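Local coordinates for ferredoxin (Mycobacterium smegmatis, PDB 2V2K), which transfers electrons in a wide variety of metabolic reactions, using two iron-sulfur clusters, one of the [3Fe-4S] and one of the [4Fe-4S] type, at residues 4-9 with 98-103; 33-38 with 79-84; 10-15 with 25-30. One frame throughout, in Å; residues are numbered along the deposited sequence. Where two conformers were deposited one is given.

Contact 1: 4-9 with 98-103. With F3S (Fe3-s4 cluster), chain D.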
loop_
_atom_site.group_PDB
_atom_site.type_symbol
_atom_site.label_atom_id
_atom_site.label_comp_id
_atom_site.label_asym_id
_atom_site.label_seq_id
_atom_site.Cartn_x
_atom_site.Cartn_y
_atom_site.Cartn_z
ATOM N N ILE A 4 3.003 2.403 -1.785
ATOM C CA ILE A 4 1.765 3.121 -2.101
ATOM C C ILE A 4 1.734 4.422 -1.268
ATOM O O ILE A 4 1.877 4.402 -0.040
ATOM C CB ILE A 4 0.507 2.234 -1.870
ATOM C CG1 ILE A 4 0.619 0.920 -2.671
ATOM C CG2 ILE A 4 -0.758 2.998 -2.249
ATOM C CD1 ILE A 4 -0.581 -0.017 -2.578
ATOM N N ALA A 5 1.527 5.542 -1.962
ATOM C CA ALA A 5 1.504 6.889 -1.357
ATOM C C ALA A 5 0.073 7.505 -1.348
ATOM O O ALA A 5 -0.917 6.819 -1.688
ATOM C CB ALA A 5 2.504 7.807 -2.115
ATOM N N GLU A 6 -0.021 8.792 -0.983
ATOM C CA GLU A 6 -1.303 9.476 -0.665
ATOM C C GLU A 6 -2.436 9.413 -1.698
ATOM O O GLU A 6 -3.591 9.375 -1.299
ATOM C CB GLU A 6 -1.060 10.957 -0.284
ATOM C CG GLU A 6 -2.279 11.633 0.411
ATOM C CD GLU A 6 -1.909 12.789 1.369
ATOM O OE1 GLU A 6 -1.129 12.590 2.339
ATOM O OE2 GLU A 6 -2.440 13.906 1.178
ATOM N N PRO A 7 -2.129 9.374 -3.021
ATOM C CA PRO A 7 -3.233 9.302 -3.994
ATOM C C PRO A 7 -4.181 8.114 -3.888
ATOM O O PRO A 7 -5.324 8.225 -4.330
ATOM C CB PRO A 7 -2.519 9.304 -5.347
ATOM C CG PRO A 7 -1.212 9.950 -5.070
ATOM C CD PRO A 7 -0.828 9.466 -3.702
ATOM N N CYS A 8 -3.736 7.015 -3.294
ATOM C CA CYS A 8 -4.606 5.866 -3.057
ATOM C C CYS A 8 -5.708 6.128 -2.020
ATOM O O CYS A 8 -6.750 5.470 -2.073
ATOM C CB CYS A 8 -3.768 4.654 -2.610
ATOM S SG CYS A 8 -4.692 3.102 -2.423
ATOM N N VAL A 9 -5.468 7.054 -1.088
ATOM C CA VAL A 9 -6.338 7.227 0.102
ATOM C C VAL A 9 -7.754 7.597 -0.325
ATOM O O VAL A 9 -7.951 8.565 -1.075
ATOM C CB VAL A 9 -5.791 8.260 1.104
ATOM C CG1 VAL A 9 -6.856 8.566 2.207
ATOM C CG2 VAL A 9 -4.477 7.763 1.707
ATOM N N LYS A 98 -4.990 6.953 9.468
ATOM C CA LYS A 98 -6.318 6.998 10.091
ATOM C C LYS A 98 -6.764 8.435 10.338
ATOM O O LYS A 98 -7.938 8.744 10.214
ATOM C CB LYS A 98 -6.329 6.259 11.427
ATOM C CG LYS A 98 -6.496 4.779 11.287
ATOM C CD LYS A 98 -6.858 4.145 12.618
ATOM C CE LYS A 98 -5.690 4.108 13.568
ATOM N NZ LYS A 98 -5.973 3.158 14.672
ATOM N N ASP A 99 -5.821 9.298 10.698
ATOM C CA ASP A 99 -6.120 10.679 11.034
ATOM C C ASP A 99 -6.396 11.592 9.846
ATOM O O ASP A 99 -6.945 12.662 10.037
ATOM C CB ASP A 99 -4.973 11.278 11.843
ATOM C CG ASP A 99 -4.871 10.698 13.249
ATOM O OD1 ASP A 99 -5.859 10.098 13.761
ATOM O OD2 ASP A 99 -3.780 10.854 13.847
ATOM N N LEU A 100 -6.039 11.191 8.627
ATOM C CA LEU A 100 -6.304 12.045 7.464
ATOM C C LEU A 100 -7.809 12.349 7.292
ATOM O O LEU A 100 -8.624 11.456 7.406
ATOM C CB LEU A 100 -5.786 11.378 6.184
ATOM C CG LEU A 100 -4.281 11.206 6.034
ATOM C CD1 LEU A 100 -4.011 10.375 4.797
ATOM C CD2 LEU A 100 -3.573 12.538 5.944
ATOM N N PRO A 101 -8.188 13.617 6.984
ATOM C CA PRO A 101 -9.628 13.840 6.714
ATOM C C PRO A 101 -10.126 13.039 5.502
ATOM O O PRO A 101 -9.307 12.657 4.670
ATOM C CB PRO A 101 -9.716 15.346 6.418
ATOM C CG PRO A 101 -8.447 15.933 6.992
ATOM C CD PRO A 101 -7.404 14.859 6.874
ATOM N N PRO A 102 -11.449 12.778 5.414
ATOM C CA PRO A 102 -11.999 12.116 4.233
ATOM C C PRO A 102 -11.569 12.806 2.941
ATOM O O PRO A 102 -11.556 14.040 2.876
ATOM C CB PRO A 102 -13.510 12.268 4.400
ATOM C CG PRO A 102 -13.726 12.461 5.861
ATOM C CD PRO A 102 -12.492 13.113 6.399
ATOM N N GLN A 103 -11.243 12.016 1.921
ATOM C CA GLN A 103 -10.873 12.545 0.597
ATOM C C GLN A 103 -11.795 11.971 -0.490
ATOM O O GLN A 103 -12.483 10.965 -0.289
ATOM C CB GLN A 103 -9.388 12.250 0.303
ATOM C CG GLN A 103 -8.503 12.379 1.552
ATOM C CD GLN A 103 -7.015 12.517 1.270
ATOM O OE1 GLN A 103 -6.574 12.476 0.120
ATOM N NE2 GLN A 103 -6.225 12.687 2.336
HETATM FE FE1 F3S D . -3.902 0.143 -6.171
HETATM FE FE3 F3S D . -4.598 2.226 -4.692
HETATM FE FE4 F3S D . -3.895 2.581 -7.222
HETATM S S1 F3S D . -5.550 0.322 -4.625
HETATM S S2 F3S D . -4.517 0.712 -8.282
HETATM S S3 F3S D . -2.662 1.816 -5.503
HETATM S S4 F3S D . -5.494 3.688 -5.988
#
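V9 and E6 meet L100 and Q103 in a loop-to-loop contact made by van der Waals touching: no hydrogen bond or salt bridge crosses between 4-9 and 98-103. The first segment leaves strand 2-4 and heads for helix 15-19; the second is the tail that follows helix 95-98 near the C-terminus. V9 is the buried centre. Its two methyls divide the work, CG2 facing CD1 of L100 at 4.1 Å and CG1 facing the amide carbon CD of Q103 at 4.1 Å. With CG1 anti to the backbone N (chi1 171°), the other branch, CG2, lies beside that N, and the small beta-branched side chain can serve two neighbours at once. Leucine suits position 100 because its branched apolar chain, partly exposed, points toward the buried V9 and brings CD1 to it with no polar group to satisfy. Q103, at the edge, packs the carbon and nitrogen of its amide against V9 while remaining partly exposed.

The end of the extended E6 chain reaches toward the tail. It crosses the side chain of Q103 at about a right angle, and its carboxylate plane stands 78° from the amide plane. The gap between E6 OE2 and Q103 NE2 is 4.1 Å, too long for a hydrogen bond, and the polar partner of the carboxylate is elsewhere: OE1 is bonded to the hydroxyl of Y67.

Residues 6-8 form a short 3-10 turn, in which V9 N donates to E6 O at 3.0 Å. The same turn carries C8, whose SG binds iron FE3 of the cluster at 2.4 Å. The tail thus packs on the outer side of a cysteine-bearing cluster loop. C8, C16 and C20 follow the C-X7-C-X3-C spacing characteristic of seven-iron ferredoxins, with C8 at the [3Fe-4S] site.

Contact 2: 33-38 with 79-84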
loop_
_atom_site.group_PDB
_atom_site.type_symbol
_atom_site.label_atom_id
_atom_site.label_comp_id
_atom_site.label_asym_id
_atom_site.label_seq_id
_atom_site.Cartn_x
_atom_site.Cartn_y
_atom_site.Cartn_z
ATOM N N TYR A 33 -1.601 -1.217 0.896
ATOM C CA TYR A 33 -0.236 -1.174 1.447
ATOM C C TYR A 33 0.597 -2.324 0.883
ATOM O O TYR A 33 0.128 -3.480 0.844
ATOM C CB TYR A 33 -0.275 -1.282 2.977
ATOM C CG TYR A 33 -1.136 -0.246 3.706
ATOM C CD1 TYR A 33 -2.521 -0.423 3.874
ATOM C CD2 TYR A 33 -0.562 0.897 4.230
ATOM C CE1 TYR A 33 -3.297 0.535 4.557
ATOM C CE2 TYR A 33 -1.325 1.858 4.906
ATOM C CZ TYR A 33 -2.686 1.658 5.071
ATOM O OH TYR A 33 -3.408 2.629 5.738
ATOM N N ILE A 34 1.797 -2.020 0.409
ATOM C CA ILE A 34 2.746 -3.044 -0.110
ATOM C C ILE A 34 3.608 -3.536 1.042
ATOM O O ILE A 34 4.256 -2.720 1.736
ATOM C CB ILE A 34 3.632 -2.497 -1.250
ATOM C CG1 ILE A 34 2.753 -2.224 -2.484
ATOM C CG2 ILE A 34 4.824 -3.444 -1.523
ATOM C CD1 ILE A 34 3.430 -1.514 -3.658
ATOM N N HIS A 35 3.634 -4.851 1.255
ATOM C CA HIS A 35 4.460 -5.413 2.333
ATOM C C HIS A 35 5.923 -5.376 1.935
ATOM O O HIS A 35 6.304 -6.075 0.993
ATOM C CB HIS A 35 4.053 -6.860 2.628
ATOM C CG HIS A 35 4.511 -7.343 3.955
ATOM N ND1 HIS A 35 5.780 -7.103 4.429
ATOM C CD2 HIS A 35 3.870 -8.038 4.926
ATOM C CE1 HIS A 35 5.897 -7.614 5.641
ATOM N NE2 HIS A 35 4.749 -8.168 5.974
ATOM N N PRO A 36 6.739 -4.571 2.641
ATOM C CA PRO A 36 8.141 -4.363 2.249
ATOM C C PRO A 36 9.073 -5.574 2.402
ATOM O O PRO A 36 10.168 -5.579 1.825
ATOM C CB PRO A 36 8.613 -3.247 3.193
ATOM C CG PRO A 36 7.770 -3.337 4.337
ATOM C CD PRO A 36 6.425 -3.815 3.872
ATOM N N ASP A 37 8.662 -6.569 3.189
ATOM C CA ASP A 37 9.430 -7.812 3.359
ATOM C C ASP A 37 8.940 -8.953 2.445
ATOM O O ASP A 37 9.515 -10.039 2.466
ATOM C CB ASP A 37 9.382 -8.252 4.821
ATOM C CG ASP A 37 9.807 -7.148 5.778
ATOM O OD1 ASP A 37 10.886 -6.548 5.560
ATOM O OD2 ASP A 37 9.073 -6.886 6.752
ATOM N N GLU A 38 7.876 -8.715 1.681
ATOM C CA GLU A 38 7.340 -9.676 0.740
ATOM C C GLU A 38 7.511 -9.203 -0.717
ATOM O O GLU A 38 7.666 -10.033 -1.622
ATOM C CB GLU A 38 5.857 -9.978 1.058
ATOM C CG GLU A 38 5.657 -10.646 2.430
ATOM C CD GLU A 38 4.195 -10.897 2.831
ATOM O OE1 GLU A 38 3.246 -10.606 2.039
ATOM O OE2 GLU A 38 4.008 -11.424 3.945
ATOM N N GLY A 79 2.254 -9.299 10.834
ATOM C CA GLY A 79 3.521 -9.992 10.586
ATOM C C GLY A 79 3.768 -10.098 9.085
ATOM O O GLY A 79 3.676 -9.110 8.348
ATOM N N SER A 80 4.047 -11.309 8.620
ATOM C CA SER A 80 4.187 -11.575 7.189
ATOM C C SER A 80 3.317 -12.765 6.813
ATOM O O SER A 80 3.782 -13.899 6.803
ATOM C CB SER A 80 5.654 -11.812 6.831
ATOM O OG SER A 80 5.823 -12.156 5.452
ATOM N N PRO A 81 2.030 -12.509 6.525
ATOM C CA PRO A 81 1.102 -13.614 6.219
ATOM C C PRO A 81 1.442 -14.369 4.947
ATOM O O PRO A 81 1.028 -15.510 4.794
ATOM C CB PRO A 81 -0.259 -12.908 6.093
ATOM C CG PRO A 81 -0.064 -11.546 6.788
ATOM C CD PRO A 81 1.358 -11.203 6.516
ATOM N N GLY A 82 2.186 -13.733 4.035
ATOM C CA GLY A 82 2.635 -14.392 2.821
ATOM C C GLY A 82 1.565 -14.504 1.755
ATOM O O GLY A 82 1.638 -15.400 0.900
ATOM N N GLY A 83 0.573 -13.604 1.805
ATOM C CA GLY A 83 -0.469 -13.491 0.766
ATOM C C GLY A 83 -1.712 -12.742 1.247
ATOM O O GLY A 83 -2.367 -13.150 2.221
ATOM N N ALA A 84 -2.061 -11.669 0.538
ATOM C CA ALA A 84 -3.178 -10.809 0.921
ATOM C C ALA A 84 -4.519 -11.503 0.722
ATOM O O ALA A 84 -5.480 -11.216 1.444
ATOM C CB ALA A 84 -3.117 -9.474 0.146
HETATM O O HOH W 1 8.278 -11.942 4.479
#
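H35 and E38 reach together from the turn after strand 32-34 to the glycine-rich loop 79-84, each gripping a different part of it. H35 works with the edge of its ring: H35 NE2 donates to G79 O over 2.8 Å, with the acceptor close to the ring plane. At the other nitrogen, H35 ND1 accepts the N-H of D37, N to ND1 3.2 Å, and the two bonds together help fix how the imidazole is rotated. Over one ring face, displaced toward the rim, lies CG of E38, 3.8 Å above the plane. F75 adds a stacked ring to the surroundings of H35.

E38 then runs on, extended beyond CG, to present OE2 to the loop. S80 OG donates to E38 OE2 across 2.5 Å, an unusually short distance to be read with caution. G82 N joins E38 OE2 at 2.9 Å from above the carboxylate plane, 41° out of it. P81 lies between these two donors in sequence and has no N-H to give; its CD touches the same oxygen. Serine suits its place because its small hydroxyl both donates to E38 and accepts from a water, which also bonds D37 O. G79 and G82 have positive phi, a backbone shape that glycine adopts readily.

The other carboxylate oxygen, OE1, is bonded to the hydroxyl of Y26, on strand 25-27 of the hairpin. C39, by similarity a [4Fe-4S] ligand, comes next in the chain, so this polar joint ties the lead-in to that cysteine to the distant loop. The N-H of G82 at OE2 would favour an ionised E38, and an imidazole that donates at NE2 and accepts at ND1 is consistent with a neutral histidine.

Contact 3: 10-15 with 25-30. With F3S (Fe3-s4 cluster), chain D.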
loop_
_atom_site.group_PDB
_atom_site.type_symbol
_atom_site.label_atom_id
_atom_site.label_comp_id
_atom_site.label_asym_id
_atom_site.label_seq_id
_atom_site.Cartn_x
_atom_site.Cartn_y
_atom_site.Cartn_z
ATOM N N ASP A 10 -8.700 6.767 0.099
ATOM C CA ASP A 10 -10.125 6.880 -0.240
ATOM C C ASP A 10 -10.398 6.844 -1.758
ATOM O O ASP A 10 -11.427 7.362 -2.233
ATOM C CB ASP A 10 -10.746 8.130 0.406
ATOM C CG ASP A 10 -10.595 8.158 1.940
ATOM O OD1 ASP A 10 -10.419 7.089 2.587
ATOM O OD2 ASP A 10 -10.695 9.272 2.502
ATOM N N VAL A 11 -9.468 6.240 -2.507
ATOM C CA VAL A 11 -9.671 5.924 -3.920
ATOM C C VAL A 11 -9.706 4.400 -4.069
ATOM O O VAL A 11 -10.708 3.840 -4.513
ATOM C CB VAL A 11 -8.593 6.592 -4.831
ATOM C CG1 VAL A 11 -8.803 6.246 -6.313
ATOM C CG2 VAL A 11 -8.616 8.078 -4.635
ATOM N N LYS A 12 -8.617 3.734 -3.692
ATOM C CA LYS A 12 -8.555 2.253 -3.702
ATOM C C LYS A 12 -9.094 1.606 -4.995
ATOM O O LYS A 12 -10.023 0.795 -4.961
ATOM C CB LYS A 12 -9.244 1.669 -2.464
ATOM C CG LYS A 12 -8.465 1.912 -1.162
ATOM C CD LYS A 12 -9.303 1.761 0.098
ATOM C CE LYS A 12 -9.907 0.393 0.262
ATOM N NZ LYS A 12 -10.811 0.287 1.464
ATOM N N ASP A 13 -8.504 1.962 -6.137
ATOM C CA ASP A 13 -8.990 1.427 -7.424
ATOM C C ASP A 13 -8.841 -0.100 -7.525
ATOM O O ASP A 13 -9.707 -0.776 -8.129
ATOM C CB ASP A 13 -8.269 2.103 -8.588
ATOM C CG ASP A 13 -8.773 1.630 -9.920
ATOM O OD1 ASP A 13 -9.839 2.115 -10.363
ATOM O OD2 ASP A 13 -8.114 0.776 -10.521
ATOM N N LYS A 14 -7.735 -0.602 -6.949
ATOM C CA LYS A 14 -7.400 -2.014 -6.828
ATOM C C LYS A 14 -6.987 -2.693 -8.157
ATOM O O LYS A 14 -6.945 -3.901 -8.242
ATOM C CB LYS A 14 -8.519 -2.806 -6.114
ATOM C CG LYS A 14 -8.740 -2.432 -4.662
ATOM C CD LYS A 14 -9.879 -3.260 -4.093
ATOM C CE LYS A 14 -10.594 -2.587 -2.939
ATOM N NZ LYS A 14 -11.480 -3.572 -2.205
ATOM N N ALA A 15 -6.621 -1.915 -9.168
ATOM C CA ALA A 15 -6.028 -2.470 -10.379
ATOM C C ALA A 15 -4.706 -3.194 -10.081
ATOM O O ALA A 15 -4.379 -4.210 -10.704
ATOM C CB ALA A 15 -5.790 -1.354 -11.377
ATOM N N ILE A 25 0.130 -7.013 -1.696
ATOM C CA ILE A 25 -0.542 -5.730 -1.603
ATOM C C ILE A 25 -1.839 -5.951 -0.822
ATOM O O ILE A 25 -2.738 -6.631 -1.291
ATOM C CB ILE A 25 -0.814 -5.060 -2.983
ATOM C CG1 ILE A 25 0.407 -5.181 -3.917
ATOM C CG2 ILE A 25 -1.222 -3.555 -2.738
ATOM C CD1 ILE A 25 0.360 -4.366 -5.220
ATOM N N TYR A 26 -1.876 -5.387 0.385
ATOM C CA TYR A 26 -2.908 -5.666 1.385
ATOM C C TYR A 26 -3.829 -4.468 1.594
ATOM O O TYR A 26 -3.372 -3.322 1.545
ATOM C CB TYR A 26 -2.288 -6.034 2.726
ATOM C CG TYR A 26 -1.457 -7.316 2.779
ATOM C CD1 TYR A 26 -1.893 -8.432 3.496
ATOM C CD2 TYR A 26 -0.209 -7.415 2.134
ATOM C CE1 TYR A 26 -1.109 -9.619 3.577
ATOM C CE2 TYR A 26 0.575 -8.594 2.225
ATOM C CZ TYR A 26 0.115 -9.682 2.941
ATOM O OH TYR A 26 0.876 -10.842 3.009
ATOM N N GLU A 27 -5.099 -4.749 1.883
ATOM C CA GLU A 27 -6.113 -3.692 1.974
ATOM C C GLU A 27 -6.424 -3.243 3.409
ATOM O O GLU A 27 -6.767 -4.066 4.254
ATOM C CB GLU A 27 -7.413 -4.148 1.321
ATOM C CG GLU A 27 -8.417 -3.017 1.140
ATOM C CD GLU A 27 -9.685 -3.439 0.450
ATOM O OE1 GLU A 27 -9.764 -4.604 -0.009
ATOM O OE2 GLU A 27 -10.632 -2.612 0.381
ATOM N N GLY A 28 -6.330 -1.938 3.642
ATOM C CA GLY A 28 -6.791 -1.304 4.888
ATOM C C GLY A 28 -8.126 -0.596 4.646
ATOM O O GLY A 28 -8.683 -0.651 3.553
ATOM N N ALA A 29 -8.632 0.072 5.677
ATOM C CA ALA A 29 -9.822 0.902 5.568
ATOM C C ALA A 29 -9.647 2.097 4.631
ATOM O O ALA A 29 -10.587 2.458 3.918
ATOM C CB ALA A 29 -10.233 1.392 6.959
ATOM N N ARG A 30 -8.465 2.729 4.651
ATOM C CA ARG A 30 -8.206 3.970 3.914
ATOM C C ARG A 30 -7.455 3.823 2.589
ATOM O O ARG A 30 -7.612 4.658 1.695
ATOM C CB ARG A 30 -7.394 4.953 4.782
ATOM C CG ARG A 30 -8.025 5.339 6.090
ATOM C CD ARG A 30 -9.379 6.017 5.934
ATOM N NE ARG A 30 -9.357 7.301 5.218
ATOM C CZ ARG A 30 -9.002 8.480 5.738
ATOM N NH1 ARG A 30 -8.581 8.578 6.997
ATOM N NH2 ARG A 30 -9.056 9.581 4.992
HETATM FE FE1 F3S D . -3.902 0.143 -6.171
HETATM FE FE3 F3S D . -4.598 2.226 -4.692
HETATM FE FE4 F3S D . -3.895 2.581 -7.222
HETATM S S1 F3S D . -5.550 0.322 -4.625
HETATM S S2 F3S D . -4.517 0.712 -8.282
HETATM S S3 F3S D . -2.662 1.816 -5.503
HETATM S S4 F3S D . -5.494 3.688 -5.988
HETATM O O HOH W 2 -11.556 4.629 2.152
#
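K12 NZ faces three acceptors of segment 25-30, one of them, G28 O, by a sound bond, the others, E27 OE2 and A29 O, by weak ones. The contact joins the cluster-binding loop of the ferredoxin fold to the beta-hairpin of strands 25-27 and 32-34, along strand 25-27 and the residues that follow. The bond from K12 NZ to G28 O is 3.1 Å long and lies in the carbonyl plane. A bend at chi3 (60°) sets CE off the line of the chain, and K12 CE comes 3.1 Å from E27 OE2.

K14 reaches the same glutamate with a chain extended beyond CG. K14 NZ lies 2.9 Å from E27 OE2, and OE1 is nearly as close, though both hydrogen bonds are weak. Both lysines cross E27 at about a right angle, giving a small salt-bridge network in which one carboxylate serves two ammonium groups. Long, flexible lysines suit a loop whose backbone lies against the cluster while their charges extend to the hairpin.

At the other end, R30 grips D10 side-on. R30 NE meets D10 OD1 at 2.8 Å and R30 NH2 meets D10 OD2 at 3.0 Å, both on the syn sides, with the two flat groups only 20° apart. Although CB of the arginine points away, bends at chi2 and chi3 set CD and NE, and NE then lies by D10 OD1. The backbones join here too, D10 N donating to R30 O at 2.9 Å. A water donates to D10 OD1 and to A29 O, adding a bridge beside the ion pair. Toward its far end, at D13 to A15, the loop lies against the [3Fe-4S] cluster, where K14 N approaches sulfide S1 to 3.3 Å.

How the contacts relate
Contacts 1 and 2 are partly buried, whereas contact 3 lies at the surface, a place that suits its ion pairs. The chemistry of the other two differs despite their like burial: apolar touching in contact 1, directed hydrogen bonds in contact 2. Contacts 1 and 3 share the loop after strand 2-4, and both touch the same cluster. They are linked directly, since D10 OD2 and R30 NH1 also bond to Q103 N and L100 O of the tail. Contacts 2 and 3 take the two neighbouring strands of one hairpin, where Y33 O and Y26 N meet, and the hydrogen bond of Y26 OH with E38 OE1 joins them again. Contacts 1 and 2 lie on opposite sides of the chain's centre.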